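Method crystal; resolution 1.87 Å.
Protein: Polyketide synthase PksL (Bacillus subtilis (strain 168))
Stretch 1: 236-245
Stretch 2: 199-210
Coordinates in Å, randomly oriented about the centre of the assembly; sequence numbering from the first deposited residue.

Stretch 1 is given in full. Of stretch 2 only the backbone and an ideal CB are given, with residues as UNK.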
# COMPACT_ATOMS: atom_id res chain seq x y z
N ARG A 236 -11.33 -2.96 -6.97
CA ARG A 236 -12.28 -4.03 -6.75
C ARG A 236 -11.64 -5.09 -5.92
O ARG A 236 -10.47 -5.44 -6.13
CB ARG A 236 -12.73 -4.65 -8.07
CG ARG A 236 -13.70 -5.81 -7.83
CD ARG A 236 -14.12 -6.46 -9.11
NE ARG A 236 -13.03 -7.13 -9.79
CZ ARG A 236 -13.08 -7.43 -11.09
NH1 ARG A 236 -14.18 -7.17 -11.79
NH2 ARG A 236 -12.07 -8.03 -11.69
N ILE A 237 -12.39 -5.58 -4.95
CA ILE A 237 -11.98 -6.66 -4.16
C ILE A 237 -13.10 -7.69 -4.26
O ILE A 237 -14.25 -7.38 -3.89
CB ILE A 237 -11.76 -6.24 -2.70
CG1 ILE A 237 -10.73 -5.08 -2.66
CG2 ILE A 237 -11.30 -7.44 -1.88
CD1 ILE A 237 -10.92 -4.09 -1.57
N LYS A 238 -12.76 -8.88 -4.73
CA LYS A 238 -13.71 -9.97 -4.85
C LYS A 238 -13.75 -10.80 -3.60
O LYS A 238 -12.70 -11.18 -3.00
CB LYS A 238 -13.36 -10.86 -6.06
CG LYS A 238 -13.37 -10.20 -7.43
CD LYS A 238 -13.33 -11.32 -8.49
CE LYS A 238 -12.79 -10.87 -9.84
NZ LYS A 238 -11.31 -10.64 -9.84
N ARG A 239 -14.97 -11.16 -3.16
CA ARG A 239 -15.08 -11.96 -1.92
C ARG A 239 -14.29 -13.26 -2.06
O ARG A 239 -13.73 -13.77 -1.08
CB ARG A 239 -16.58 -12.26 -1.57
CG ARG A 239 -16.80 -12.79 -0.15
CD ARG A 239 -18.27 -13.10 0.08
NE ARG A 239 -19.13 -11.97 -0.22
CZ ARG A 239 -19.26 -10.88 0.53
NH1 ARG A 239 -18.58 -10.72 1.67
NH2 ARG A 239 -20.08 -9.90 0.13
N SER A 240 -14.24 -13.80 -3.28
CA SER A 240 -13.55 -15.08 -3.50
C SER A 240 -12.04 -15.01 -3.22
O SER A 240 -11.41 -16.04 -3.01
CB SER A 240 -13.78 -15.59 -4.92
OG SER A 240 -13.32 -14.66 -5.89
N SER A 241 -11.50 -13.78 -3.23
CA SER A 241 -10.08 -13.52 -2.95
C SER A 241 -9.78 -13.29 -1.45
O SER A 241 -8.62 -13.38 -1.00
CB SER A 241 -9.61 -12.30 -3.74
OG SER A 241 -10.01 -11.08 -3.12
N VAL A 242 -10.81 -12.96 -0.67
CA VAL A 242 -10.58 -12.54 0.69
C VAL A 242 -10.80 -13.73 1.57
O VAL A 242 -11.77 -14.47 1.39
CB VAL A 242 -11.48 -11.36 1.10
CG1 VAL A 242 -11.30 -10.19 0.12
CG2 VAL A 242 -12.96 -11.76 1.15
N ARG A 243 -9.90 -13.94 2.52
CA ARG A 243 -10.10 -14.99 3.47
C ARG A 243 -9.41 -14.63 4.77
O ARG A 243 -8.56 -13.73 4.80
CB ARG A 243 -9.68 -16.33 2.87
CG ARG A 243 -8.23 -16.73 3.10
CD ARG A 243 -7.84 -17.88 2.18
NE ARG A 243 -6.46 -17.75 1.70
CZ ARG A 243 -6.05 -16.85 0.81
NH1 ARG A 243 -6.92 -15.98 0.27
NH2 ARG A 243 -4.78 -16.80 0.43
N ARG A 244 -9.83 -15.25 5.87
CA ARG A 244 -9.06 -15.25 7.14
C ARG A 244 -8.65 -16.65 7.59
O ARG A 244 -9.50 -17.55 7.64
CB ARG A 244 -9.84 -14.59 8.27
CG ARG A 244 -9.09 -14.54 9.62
CD ARG A 244 -9.95 -13.90 10.71
NE ARG A 244 -11.06 -14.79 11.06
CZ ARG A 244 -10.93 -15.86 11.85
NH1 ARG A 244 -9.76 -16.16 12.42
NH2 ARG A 244 -11.98 -16.64 12.09
N GLU A 245 -7.38 -16.81 7.93
CA GLU A 245 -6.84 -18.02 8.53
C GLU A 245 -6.14 -17.64 9.84
O GLU A 245 -5.05 -17.06 9.83
CB GLU A 245 -5.88 -18.74 7.56
CG GLU A 245 -6.57 -19.16 6.26
CD GLU A 245 -5.63 -19.71 5.19
OE1 GLU A 245 -4.60 -20.31 5.54
OE2 GLU A 245 -5.93 -19.55 3.98
N UNK A 199 -10.51 -0.35 2.52
CA UNK A 199 -11.70 -0.92 1.87
C UNK A 199 -11.77 -2.43 1.97
O UNK A 199 -12.79 -2.99 2.41
CB UNK A 199 -11.73 -0.52 0.39
N UNK A 200 -10.66 -3.10 1.64
CA UNK A 200 -10.52 -4.55 1.83
C UNK A 200 -10.81 -5.03 3.24
O UNK A 200 -11.47 -6.05 3.43
CB UNK A 200 -9.10 -4.98 1.45
N UNK A 201 -10.31 -4.32 4.22
CA UNK A 201 -10.52 -4.67 5.59
C UNK A 201 -12.02 -4.47 5.94
O UNK A 201 -12.57 -5.24 6.73
CB UNK A 201 -9.61 -3.84 6.50
N UNK A 202 -12.68 -3.51 5.31
CA UNK A 202 -14.13 -3.35 5.53
C UNK A 202 -14.96 -4.52 4.97
O UNK A 202 -16.02 -4.86 5.52
CB UNK A 202 -14.60 -2.04 4.89
N UNK A 203 -14.49 -5.14 3.89
CA UNK A 203 -15.16 -6.32 3.31
C UNK A 203 -14.88 -7.58 4.13
O UNK A 203 -15.68 -8.52 4.16
CB UNK A 203 -14.71 -6.53 1.86
N UNK A 204 -13.75 -7.58 4.83
CA UNK A 204 -13.39 -8.68 5.69
C UNK A 204 -14.14 -8.74 7.01
O UNK A 204 -14.03 -9.73 7.74
CB UNK A 204 -11.89 -8.62 5.97
N UNK A 205 -14.87 -7.68 7.32
CA UNK A 205 -15.50 -7.53 8.64
C UNK A 205 -16.24 -8.80 9.12
O UNK A 205 -15.87 -9.35 10.15
CB UNK A 205 -16.48 -6.36 8.60
N UNK A 206 -17.21 -9.31 8.34
CA UNK A 206 -17.94 -10.54 8.78
C UNK A 206 -16.99 -11.70 9.15
O UNK A 206 -17.15 -12.33 10.21
CB UNK A 206 -18.89 -11.01 7.67
N UNK A 207 -15.97 -11.94 8.31
CA UNK A 207 -15.01 -13.00 8.57
C UNK A 207 -14.11 -12.74 9.79
O UNK A 207 -13.41 -13.65 10.25
CB UNK A 207 -14.14 -13.20 7.33
N UNK A 208 -14.11 -11.50 10.29
CA UNK A 208 -13.33 -11.11 11.46
C UNK A 208 -13.93 -11.53 12.81
O UNK A 208 -13.22 -11.54 13.80
CB UNK A 208 -13.15 -9.59 11.45
N UNK A 209 -15.22 -11.87 12.81
CA UNK A 209 -15.91 -12.36 14.02
C UNK A 209 -15.67 -11.42 15.20
O UNK A 209 -15.20 -11.85 16.27
CB UNK A 209 -15.44 -13.77 14.37
N UNK A 210 -15.98 -10.15 14.95
CA UNK A 210 -15.84 -9.06 15.93
C UNK A 210 -14.46 -8.68 16.46
O UNK A 210 -14.33 -7.89 17.41
CB UNK A 210 -16.70 -9.42 17.15

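Position 199 is helical, and its ideal CB would point toward stretch 1, 4.2 Å from Ile237 CD1. Stretch 1 would accept glycine or alanine here. The deposited residue is Gly199, and Ile237 CD1 lies 4.0 Å from Gly199 C.

At 200 the CA-to-CB bond runs sideways, yet the ideal CB lies 3.6 Å from Ile237 CD1, so a small apolar side chain fits best. Ala200 suits the site: its CB packs 3.6 Å from Ile237 CD1, and Ile237 CD1 lies 3.4 Å from Ala200 N.

Position 201 points away and 202 is out of reach, so stretch 1 sets no rule and many side chains, polar ones included, would suit; the residues are Asn201 and His202.

Position 203 points toward stretch 1, with its ideal CB 5.1 Å from Ile237 CG2 and 5.3 Å from Val242 CG1. That leaves room for a branched or long apolar side chain such as leucine, isoleucine or methionine. Leu203, with chi1 t and chi2 p, places CD2 3.6 Å from Ile237 CG2 and 4.1 Å from Val242 CG1, while its CD1 lies 3.5 Å from Arg239 NH1.

The bond at 204 runs sideways with nothing of stretch 1 near the ideal CB; a side chain long enough to bend back could reach Val242. Leu204 does so, its CD2 4.3 Å from Val242 CB.

At 205 and 206 stretch 1 asks for little, and polar residues are acceptable. Thr205 turns to its own stretch, OG1 donating to His202 O at 3.0 Å; Ser206 makes no close contact.

Position 207 points toward stretch 1, its ideal CB 4.6 Å from Arg244 CB, and its carbonyl faces the Arg244 guanidinium. The backbone can therefore accept a hydrogen bond whatever the side chain, which may be medium or large and apolar. Leu207 does both: Arg244 NE donates to Leu207 O at 2.7 Å, near the guanidinium plane, while Leu207 CD1 lies 4.1 Å from Arg243 CA.

The bond at 208 points away, but a flexible apolar chain could return to the aliphatic part of Arg244. Leu208 brings CD2 4.2 Å from Arg244 CD.

Position 209 leaves helical angles with positive phi, which glycine or asparagine tolerates readily; its CB points toward the Arg244 guanidinium, so a long aliphatic stem could lie there. Lys209 sets CD 3.6 Å from Arg244 NH2, and its end leads away, separating the charges.

Position 210 also has positive phi, favouring glycine, and is out of reach: Gly210.

Stretch 2 199-210: GANHLLTSLLKG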
# COMPACT_ATOMS: atom_id res chain seq x y z
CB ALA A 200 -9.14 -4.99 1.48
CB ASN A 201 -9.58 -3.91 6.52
CG ASN A 201 -9.53 -4.51 7.91
OD1 ASN A 201 -8.51 -5.13 8.32
ND2 ASN A 201 -10.62 -4.34 8.66
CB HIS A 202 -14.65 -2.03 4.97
CG HIS A 202 -16.14 -1.97 4.90
ND1 HIS A 202 -16.92 -1.61 5.98
CD2 HIS A 202 -17.00 -2.24 3.89
CE1 HIS A 202 -18.20 -1.65 5.63
NE2 HIS A 202 -18.27 -2.03 4.36
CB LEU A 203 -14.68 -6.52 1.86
CG LEU A 203 -15.17 -7.75 1.08
CD1 LEU A 203 -16.71 -7.83 1.00
CD2 LEU A 203 -14.57 -7.78 -0.31
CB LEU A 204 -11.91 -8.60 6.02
CG LEU A 204 -11.08 -9.42 5.08
CD1 LEU A 204 -9.60 -9.07 5.22
CD2 LEU A 204 -11.32 -10.89 5.36
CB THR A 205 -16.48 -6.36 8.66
OG1 THR A 205 -17.40 -6.52 7.58
CG2 THR A 205 -15.75 -5.04 8.49
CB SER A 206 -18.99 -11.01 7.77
OG SER A 206 -18.50 -11.12 6.45
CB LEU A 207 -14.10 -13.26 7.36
CG LEU A 207 -14.71 -13.32 5.97
CD1 LEU A 207 -13.74 -14.04 5.03
CD2 LEU A 207 -16.06 -14.04 5.97
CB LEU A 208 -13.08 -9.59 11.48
CG LEU A 208 -12.27 -9.03 10.30
CD1 LEU A 208 -11.83 -7.61 10.59
CD2 LEU A 208 -11.07 -9.91 9.95
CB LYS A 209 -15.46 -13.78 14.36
CG LYS A 209 -15.84 -14.79 13.27
CD LYS A 209 -15.24 -16.16 13.53
CE LYS A 209 -16.24 -17.31 13.37
NZ LYS A 209 -17.12 -17.45 14.56
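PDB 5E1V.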